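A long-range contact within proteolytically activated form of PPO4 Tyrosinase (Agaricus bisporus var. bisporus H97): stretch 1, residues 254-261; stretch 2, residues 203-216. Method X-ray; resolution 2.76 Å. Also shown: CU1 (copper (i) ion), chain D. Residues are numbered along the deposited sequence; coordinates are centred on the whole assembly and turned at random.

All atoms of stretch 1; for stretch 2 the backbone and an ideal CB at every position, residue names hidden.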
# COMPACT_ATOMS: atom_id res chain seq x y z
N HIS A 254 -3.43 7.74 7.61
CA HIS A 254 -2.15 8.44 7.54
C HIS A 254 -2.01 9.41 8.71
O HIS A 254 -0.92 9.59 9.25
CB HIS A 254 -2.00 9.18 6.21
CG HIS A 254 -1.66 8.29 5.05
ND1 HIS A 254 -0.42 7.71 4.91
CD2 HIS A 254 -2.39 7.88 3.99
CE1 HIS A 254 -0.41 6.98 3.81
NE2 HIS A 254 -1.59 7.06 3.23
N GLY A 255 -3.12 10.04 9.09
CA GLY A 255 -3.13 10.97 10.20
C GLY A 255 -2.93 10.28 11.54
O GLY A 255 -2.16 10.75 12.37
N PHE A 256 -3.63 9.17 11.74
CA PHE A 256 -3.54 8.42 12.99
C PHE A 256 -2.11 7.98 13.28
O PHE A 256 -1.65 8.05 14.42
CB PHE A 256 -4.45 7.19 12.95
CG PHE A 256 -5.92 7.52 12.91
CD1 PHE A 256 -6.37 8.79 13.24
CD2 PHE A 256 -6.84 6.56 12.54
CE1 PHE A 256 -7.72 9.08 13.19
CE2 PHE A 256 -8.19 6.85 12.50
CZ PHE A 256 -8.63 8.11 12.83
N VAL A 257 -1.41 7.53 12.25
CA VAL A 257 -0.08 6.95 12.41
C VAL A 257 1.02 8.00 12.43
O VAL A 257 1.95 7.92 13.24
CB VAL A 257 0.22 5.94 11.28
CG1 VAL A 257 1.65 5.45 11.38
CG2 VAL A 257 -0.76 4.78 11.32
N GLY A 258 0.92 8.99 11.55
CA GLY A 258 1.98 9.96 11.39
C GLY A 258 1.87 11.21 12.25
O GLY A 258 2.88 11.78 12.65
N ARG A 259 0.64 11.62 12.53
CA ARG A 259 0.40 12.88 13.24
C ARG A 259 0.36 12.70 14.76
O ARG A 259 -0.62 12.18 15.30
CB ARG A 259 -0.90 13.52 12.75
CG ARG A 259 -1.13 14.94 13.23
CD ARG A 259 -0.08 15.89 12.68
NE ARG A 259 -0.49 17.29 12.83
CZ ARG A 259 -0.27 18.02 13.92
NH1 ARG A 259 0.35 17.49 14.97
NH2 ARG A 259 -0.67 19.28 13.96
N GLY A 260 1.41 13.14 15.43
CA GLY A 260 1.44 13.17 16.88
C GLY A 260 1.38 14.60 17.38
O GLY A 260 0.46 15.34 17.03
N ALA A 261 2.36 15.00 18.19
CA ALA A 261 2.50 16.39 18.58
C ALA A 261 3.01 17.18 17.38
O ALA A 261 2.55 18.29 17.10
CB ALA A 261 3.42 16.53 19.77
N UNK A 203 1.20 5.88 22.91
CA UNK A 203 0.16 6.87 22.62
C UNK A 203 -0.57 6.52 21.32
O UNK A 203 -1.77 6.76 21.19
CB UNK A 203 0.77 8.27 22.53
N UNK A 204 0.17 5.95 20.37
CA UNK A 204 -0.41 5.54 19.10
C UNK A 204 -1.44 4.43 19.29
O UNK A 204 -2.53 4.49 18.72
CB UNK A 204 0.69 5.08 18.14
N UNK A 205 -1.08 3.43 20.08
CA UNK A 205 -1.99 2.33 20.38
C UNK A 205 -3.26 2.86 21.04
O UNK A 205 -4.36 2.36 20.78
CB UNK A 205 -1.31 1.30 21.28
N UNK A 206 -3.11 3.89 21.87
CA UNK A 206 -4.25 4.51 22.53
C UNK A 206 -5.13 5.26 21.55
O UNK A 206 -6.36 5.21 21.64
CB UNK A 206 -3.77 5.46 23.63
N UNK A 207 -4.50 5.96 20.61
CA UNK A 207 -5.21 6.73 19.60
C UNK A 207 -6.05 5.82 18.71
O UNK A 207 -7.22 6.11 18.44
CB UNK A 207 -4.22 7.53 18.75
N UNK A 208 -5.45 4.73 18.25
CA UNK A 208 -6.13 3.78 17.37
C UNK A 208 -7.32 3.14 18.07
O UNK A 208 -8.39 2.98 17.47
CB UNK A 208 -5.16 2.70 16.90
N UNK A 209 -7.14 2.77 19.33
CA UNK A 209 -8.19 2.11 20.09
C UNK A 209 -9.43 2.99 20.19
O UNK A 209 -10.56 2.50 20.10
CB UNK A 209 -7.69 1.75 21.49
N UNK A 210 -9.23 4.29 20.34
CA UNK A 210 -10.33 5.25 20.46
C UNK A 210 -10.98 5.54 19.11
O UNK A 210 -12.19 5.72 19.02
CB UNK A 210 -9.83 6.55 21.08
N UNK A 211 -10.17 5.60 18.06
CA UNK A 211 -10.66 5.93 16.73
C UNK A 211 -11.25 4.71 16.01
O UNK A 211 -11.78 4.82 14.91
CB UNK A 211 -9.53 6.53 15.90
N UNK A 212 -11.15 3.55 16.65
CA UNK A 212 -11.60 2.29 16.05
C UNK A 212 -13.06 2.32 15.62
O UNK A 212 -13.38 2.05 14.47
CB UNK A 212 -11.39 1.14 17.04
N UNK A 213 -13.95 2.66 16.55
CA UNK A 213 -15.39 2.67 16.28
C UNK A 213 -15.76 3.58 15.12
O UNK A 213 -16.50 3.18 14.22
CB UNK A 213 -16.15 3.10 17.53
N UNK A 214 -15.23 4.80 15.12
CA UNK A 214 -15.55 5.77 14.07
C UNK A 214 -14.98 5.33 12.73
O UNK A 214 -15.57 5.60 11.68
CB UNK A 214 -15.01 7.16 14.44
N UNK A 215 -13.84 4.65 12.76
CA UNK A 215 -13.19 4.19 11.54
C UNK A 215 -14.02 3.13 10.82
O UNK A 215 -14.10 3.11 9.60
CB UNK A 215 -11.80 3.63 11.86
N UNK A 216 -14.63 2.23 11.60
CA UNK A 216 -15.48 1.19 11.03
C UNK A 216 -16.70 1.80 10.35
O UNK A 216 -17.11 1.35 9.28
CB UNK A 216 -15.92 0.20 12.11
CU CU1 D . -1.89 6.93 1.27

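Stretch 2 is a helix running nearly antiparallel to the short helix 254-258, at 154°, with a closest axial approach of 9.8 Å. What stretch 1 offers is the ring of Phe256 and, where its helix ends, carbonyl oxygens left without a partner within the stretch.

Position 203 has nothing of stretch 1 within reach of its CB, so the contact sets no demand; it is Ala203. At 204 the CB points sideways, 5.3 Å from Phe256 O, and a branched apolar chain could bend back to the backbone of 256 and 257. Leu204 does so: its CD1 lies 3.9 Å from Val257 CA and 3.1 Å from Phe256 O, a tight approach. Positions 205 and 206 are out of reach, so stretch 1 sets no demand there; they hold Ile205 and Gly206.

Position 207 is the polar opportunity. Its CB points toward stretch 1, and beyond it lie Phe256 O and Arg259 O, both acceptors. A long donor suits best, lysine or arginine, perhaps glutamine. The residue is Lys207, whose chain turns once, at chi3 (m), and brings NZ 2.8 Å from Phe256 O and 2.6 Å from Arg259 O. Both are hydrogen bonds, so one amine ties the last turn of the helix to the first residue beyond it.

At 208 the CB points sideways, with nothing of stretch 1 within 5.5 Å, but a medium apolar chain such as leucine, isoleucine or methionine could reach the base of the Phe256 side chain. Leu208 sets CD1 3.8 Å from Phe256 CB. Positions 209 and 210, Asp209 and Leu210, are out of reach.

At 211 the ideal CB lies just 3.6 Å from Phe256 CZ. The ring wants aliphatic carbon here, and a flexible chain, whether methionine, glutamine or glutamate, could lay its methylenes on it. Glu211 places CG over one face, 3.9 Å from the ring centroid, a CH-pi contact.

Position 212 points away and 213 is out of reach; they are Ala212 and Asp213. Position 214 points toward stretch 1 without touching it, so a small residue is enough. Ser214 is small and spends its OG on its own helix, donating to Glu211 O at 3.0 Å.

At 215 the CB is 4.9 Å from Phe256 CE2, leaving space for valine, threonine or alanine. Thr215 puts OG1 at the ring edge, 3.5 Å from Phe256 CE2, and also donates it to Glu211 O at 2.8 Å. With Lys207, Leu208 and Glu211 it forms the hole that receives Phe256. Position 216, Arg216, is out of reach.

Stretch 2 203-216: ALIGKLDLEADSTR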
# COMPACT_ATOMS: atom_id res chain seq x y z
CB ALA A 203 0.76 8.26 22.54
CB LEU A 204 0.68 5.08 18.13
CG LEU A 204 0.19 4.54 16.79
CD1 LEU A 204 -0.64 5.57 16.04
CD2 LEU A 204 1.36 4.07 15.94
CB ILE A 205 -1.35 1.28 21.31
CG1 ILE A 205 0.02 0.86 20.77
CG2 ILE A 205 -2.26 0.08 21.46
CD1 ILE A 205 -0.04 0.12 19.46
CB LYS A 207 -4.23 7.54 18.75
CG LYS A 207 -4.90 8.48 17.77
CD LYS A 207 -3.91 8.97 16.72
CE LYS A 207 -2.71 9.65 17.36
NZ LYS A 207 -1.74 10.12 16.33
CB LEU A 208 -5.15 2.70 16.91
CG LEU A 208 -4.36 3.00 15.63
CD1 LEU A 208 -3.97 4.47 15.54
CD2 LEU A 208 -3.14 2.10 15.53
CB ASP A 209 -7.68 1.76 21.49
CG ASP A 209 -8.57 0.75 22.19
OD1 ASP A 209 -9.18 -0.09 21.50
OD2 ASP A 209 -8.66 0.80 23.44
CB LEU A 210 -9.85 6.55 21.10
CG LEU A 210 -9.52 6.50 22.59
CD1 LEU A 210 -9.08 7.87 23.08
CD2 LEU A 210 -10.72 6.00 23.38
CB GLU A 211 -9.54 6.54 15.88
CG GLU A 211 -9.06 7.90 16.37
CD GLU A 211 -10.10 8.99 16.19
OE1 GLU A 211 -11.14 8.74 15.55
OE2 GLU A 211 -9.86 10.12 16.68
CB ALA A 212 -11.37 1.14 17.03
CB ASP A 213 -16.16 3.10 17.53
CG ASP A 213 -16.08 2.08 18.65
OD1 ASP A 213 -15.13 2.16 19.46
OD2 ASP A 213 -16.97 1.21 18.72
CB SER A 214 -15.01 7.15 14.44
OG SER A 214 -13.59 7.16 14.45
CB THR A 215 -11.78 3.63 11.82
OG1 THR A 215 -10.93 4.70 12.26
CG2 THR A 215 -11.20 3.01 10.57
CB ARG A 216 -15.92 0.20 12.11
CG ARG A 216 -16.99 -0.77 11.63
CD ARG A 216 -17.43 -1.73 12.72
NE ARG A 216 -16.38 -2.67 13.09
CZ ARG A 216 -16.58 -3.76 13.83
NH1 ARG A 216 -17.80 -4.04 14.28
NH2 ARG A 216 -15.57 -4.56 14.12
O HOH W 1 -1.18 8.50 -0.22
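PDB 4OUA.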